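PDB 2PLW: ribosomal RNA methyltransferase, putative from Plasmodium falciparum, which binds S-adenosylmethionine and probably transfers its methyl group to the 2'-hydroxyl of a uridine in ribosomal RNA. Local coordinates for residues A[27-32]-A[110-115]. Residues are numbered along the deposited sequence; the frame is centred on the assembly and turned at random.
Sequences LDIGCY and ILSDAA. With SAM (S-adenosylmethionine), chain C.
L27, D28 and I29 pair in parallel with I110, L111 and S112, the short strand axes 4.6 Å apart and inclined by 19°. Three backbone hydrogen bonds set the register: L111 N to L27 O (2.8 Å), I29 N to L111 O (2.7 Å) and D113 N to I29 O (3.1 Å), the last bent to 154° where the strands end. L27, I29, I110 and S112 share one sheet face. There I29, its chain extended at chi2 (178°), reaches I110 CG2 with CD1 at 3.8 Å, the two side chains crossing at a slant, while I29 CB meets S112 CB at 3.9 Å. G30, at positive phi, packs its CA against A114 CB at 4.2 Å. Past G30 and A114 the two segments part, and residues 30-32 and 113-115 line the S-adenosylmethionine pocket. D113 OD2 accepts a hydrogen bond from SAM N (2.8 Å); D113 OD1 forms a salt bridge with K153, the predicted proton acceptor, and a hydrogen bond with Y190 OH. Helix 122-143 packs on the I29 face through I136 and F139, W36 of helix 35-43 covers D28 and L111 opposite, and strands 49-55 and 148-155 flank this central pair of the Rossmann-like FtsJ domain, strand order 3-2-1-4-5-7-6.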
loop_
_atom_site.group_PDB
_atom_site.type_symbol
_atom_site.label_atom_id
_atom_site.label_comp_id
_atom_site.label_asym_id
_atom_site.label_seq_id
_atom_site.Cartn_x
_atom_site.Cartn_y
_atom_site.Cartn_z
ATOM N N LEU A 27 -2.081 0.845 -6.894
ATOM C CA LEU A 27 -1.019 -0.106 -6.563
ATOM C C LEU A 27 -1.305 -0.769 -5.229
ATOM O O LEU A 27 -1.581 -0.104 -4.244
ATOM C CB LEU A 27 0.325 0.616 -6.490
ATOM C CG LEU A 27 1.527 -0.225 -6.029
ATOM C CD1 LEU A 27 1.808 -1.354 -6.985
ATOM C CD2 LEU A 27 2.761 0.651 -5.887
ATOM N N ASP A 28 -1.167 -2.090 -5.206
ATOM C CA ASP A 28 -1.491 -2.905 -4.055
ATOM C C ASP A 28 -0.201 -3.590 -3.641
ATOM O O ASP A 28 0.252 -4.508 -4.334
ATOM C CB ASP A 28 -2.540 -3.934 -4.480
ATOM C CG ASP A 28 -2.907 -4.901 -3.380
ATOM O OD1 ASP A 28 -2.813 -4.540 -2.197
ATOM O OD2 ASP A 28 -3.276 -6.057 -3.715
ATOM N N ILE A 29 0.402 -3.109 -2.557
ATOM C CA ILE A 29 1.695 -3.623 -2.112
ATOM C C ILE A 29 1.460 -4.744 -1.112
ATOM O O ILE A 29 0.574 -4.629 -0.253
ATOM C CB ILE A 29 2.544 -2.516 -1.465
ATOM C CG1 ILE A 29 2.777 -1.386 -2.479
ATOM C CG2 ILE A 29 3.896 -3.114 -0.939
ATOM C CD1 ILE A 29 3.574 -0.231 -1.910
ATOM N N GLY A 30 2.238 -5.819 -1.243
ATOM C CA GLY A 30 2.020 -7.024 -0.441
ATOM C C GLY A 30 0.764 -7.730 -0.930
ATOM O O GLY A 30 -0.099 -8.046 -0.134
ATOM N N CYS A 31 0.652 -7.962 -2.238
ATOM C CA CYS A 31 -0.640 -8.347 -2.827
ATOM C C CYS A 31 -0.958 -9.837 -2.721
ATOM O O CYS A 31 -2.106 -10.217 -2.970
ATOM C CB CYS A 31 -0.750 -7.932 -4.309
ATOM S SG CYS A 31 0.522 -8.633 -5.363
ATOM N N TYR A 32 0.042 -10.673 -2.410
ATOM C CA TYR A 32 -0.163 -12.142 -2.410
ATOM C C TYR A 32 -1.123 -12.559 -1.298
ATOM O O TYR A 32 -0.965 -12.121 -0.160
ATOM C CB TYR A 32 1.160 -12.877 -2.218
ATOM C CG TYR A 32 1.004 -14.377 -2.238
ATOM C CD1 TYR A 32 1.274 -15.089 -3.381
ATOM C CD2 TYR A 32 0.565 -15.064 -1.099
ATOM C CE1 TYR A 32 1.091 -16.475 -3.420
ATOM C CE2 TYR A 32 0.373 -16.437 -1.112
ATOM C CZ TYR A 32 0.644 -17.137 -2.273
ATOM O OH TYR A 32 0.478 -18.502 -2.310
ATOM N N ILE A 110 -2.109 4.202 -3.435
ATOM C CA ILE A 110 -1.113 3.206 -3.067
ATOM C C ILE A 110 -1.553 2.584 -1.752
ATOM O O ILE A 110 -1.702 3.275 -0.754
ATOM C CB ILE A 110 0.297 3.813 -2.978
ATOM C CG1 ILE A 110 0.761 4.284 -4.362
ATOM C CG2 ILE A 110 1.297 2.770 -2.433
ATOM C CD1 ILE A 110 2.118 5.059 -4.301
ATOM N N LEU A 111 -1.764 1.279 -1.795
ATOM C CA LEU A 111 -2.218 0.500 -0.646
ATOM C C LEU A 111 -1.117 -0.478 -0.248
ATOM O O LEU A 111 -0.449 -1.058 -1.104
ATOM C CB LEU A 111 -3.474 -0.308 -0.999
ATOM C CG LEU A 111 -4.631 0.455 -1.670
ATOM C CD1 LEU A 111 -5.747 -0.471 -2.171
ATOM C CD2 LEU A 111 -5.217 1.512 -0.730
ATOM N N SER A 112 -0.947 -0.669 1.049
ATOM C CA SER A 112 -0.059 -1.710 1.521
ATOM C C SER A 112 -0.692 -2.516 2.640
ATOM O O SER A 112 -1.034 -1.981 3.699
ATOM C CB SER A 112 1.281 -1.134 1.984
ATOM O OG SER A 112 2.013 -2.136 2.638
ATOM N N ASP A 113 -0.828 -3.808 2.376
ATOM C CA ASP A 113 -1.204 -4.788 3.390
ATOM C C ASP A 113 0.020 -5.637 3.760
ATOM O O ASP A 113 -0.125 -6.725 4.336
ATOM C CB ASP A 113 -2.327 -5.687 2.846
ATOM C CG ASP A 113 -3.038 -6.475 3.939
ATOM O OD1 ASP A 113 -3.201 -5.918 5.053
ATOM O OD2 ASP A 113 -3.443 -7.636 3.660
ATOM N N ALA A 114 1.231 -5.149 3.460
ATOM C CA ALA A 114 2.458 -5.910 3.755
ATOM C C ALA A 114 2.728 -5.973 5.263
ATOM O O ALA A 114 2.331 -5.088 6.011
ATOM C CB ALA A 114 3.675 -5.287 3.045
ATOM N N ALA A 115 3.405 -7.037 5.687
ATOM C CA ALA A 115 3.835 -7.173 7.079
ATOM C C ALA A 115 5.122 -7.996 7.130
ATOM O O ALA A 115 5.397 -8.777 6.227
ATOM C CB ALA A 115 2.728 -7.814 7.933
HETATM N N SAM C . -3.640 -8.143 0.939
HETATM C CA SAM C . -3.290 -9.536 0.501
HETATM C C SAM C . -4.499 -10.262 -0.091
HETATM O O SAM C . -5.625 -9.808 0.116
HETATM O OXT SAM C . -4.394 -11.273 -0.796
HETATM C CB SAM C . -2.714 -10.313 1.692
HETATM C CG SAM C . -1.332 -9.748 2.013
HETATM S SD SAM C . -0.316 -10.772 3.095
HETATM C CE SAM C . -1.232 -10.526 4.625
HETATM C "C5'" SAM C . 1.145 -9.732 3.358
HETATM C "C4'" SAM C . 2.098 -9.818 2.165
HETATM O "O4'" SAM C . 3.094 -8.804 2.321
HETATM C "C3'" SAM C . 2.856 -11.160 2.009
HETATM O "O3'" SAM C . 2.437 -11.850 0.852
HETATM C "C2'" SAM C . 4.333 -10.748 1.913
HETATM O "O2'" SAM C . 5.125 -11.450 0.962
HETATM C "C1'" SAM C . 4.222 -9.272 1.577
HETATM N N9 SAM C . 5.392 -8.451 1.894
HETATM C C8 SAM C . 6.046 -8.306 3.100
HETATM N N7 SAM C . 7.047 -7.415 2.941
HETATM C C5 SAM C . 7.028 -6.992 1.651
HETATM C C6 SAM C . 7.806 -6.084 0.929
HETATM N N6 SAM C . 8.810 -5.432 1.499
HETATM N N1 SAM C . 7.536 -5.848 -0.395
HETATM C C2 SAM C . 6.497 -6.494 -1.040
HETATM N N3 SAM C . 5.714 -7.383 -0.328
HETATM C C4 SAM C . 5.991 -7.633 0.984
#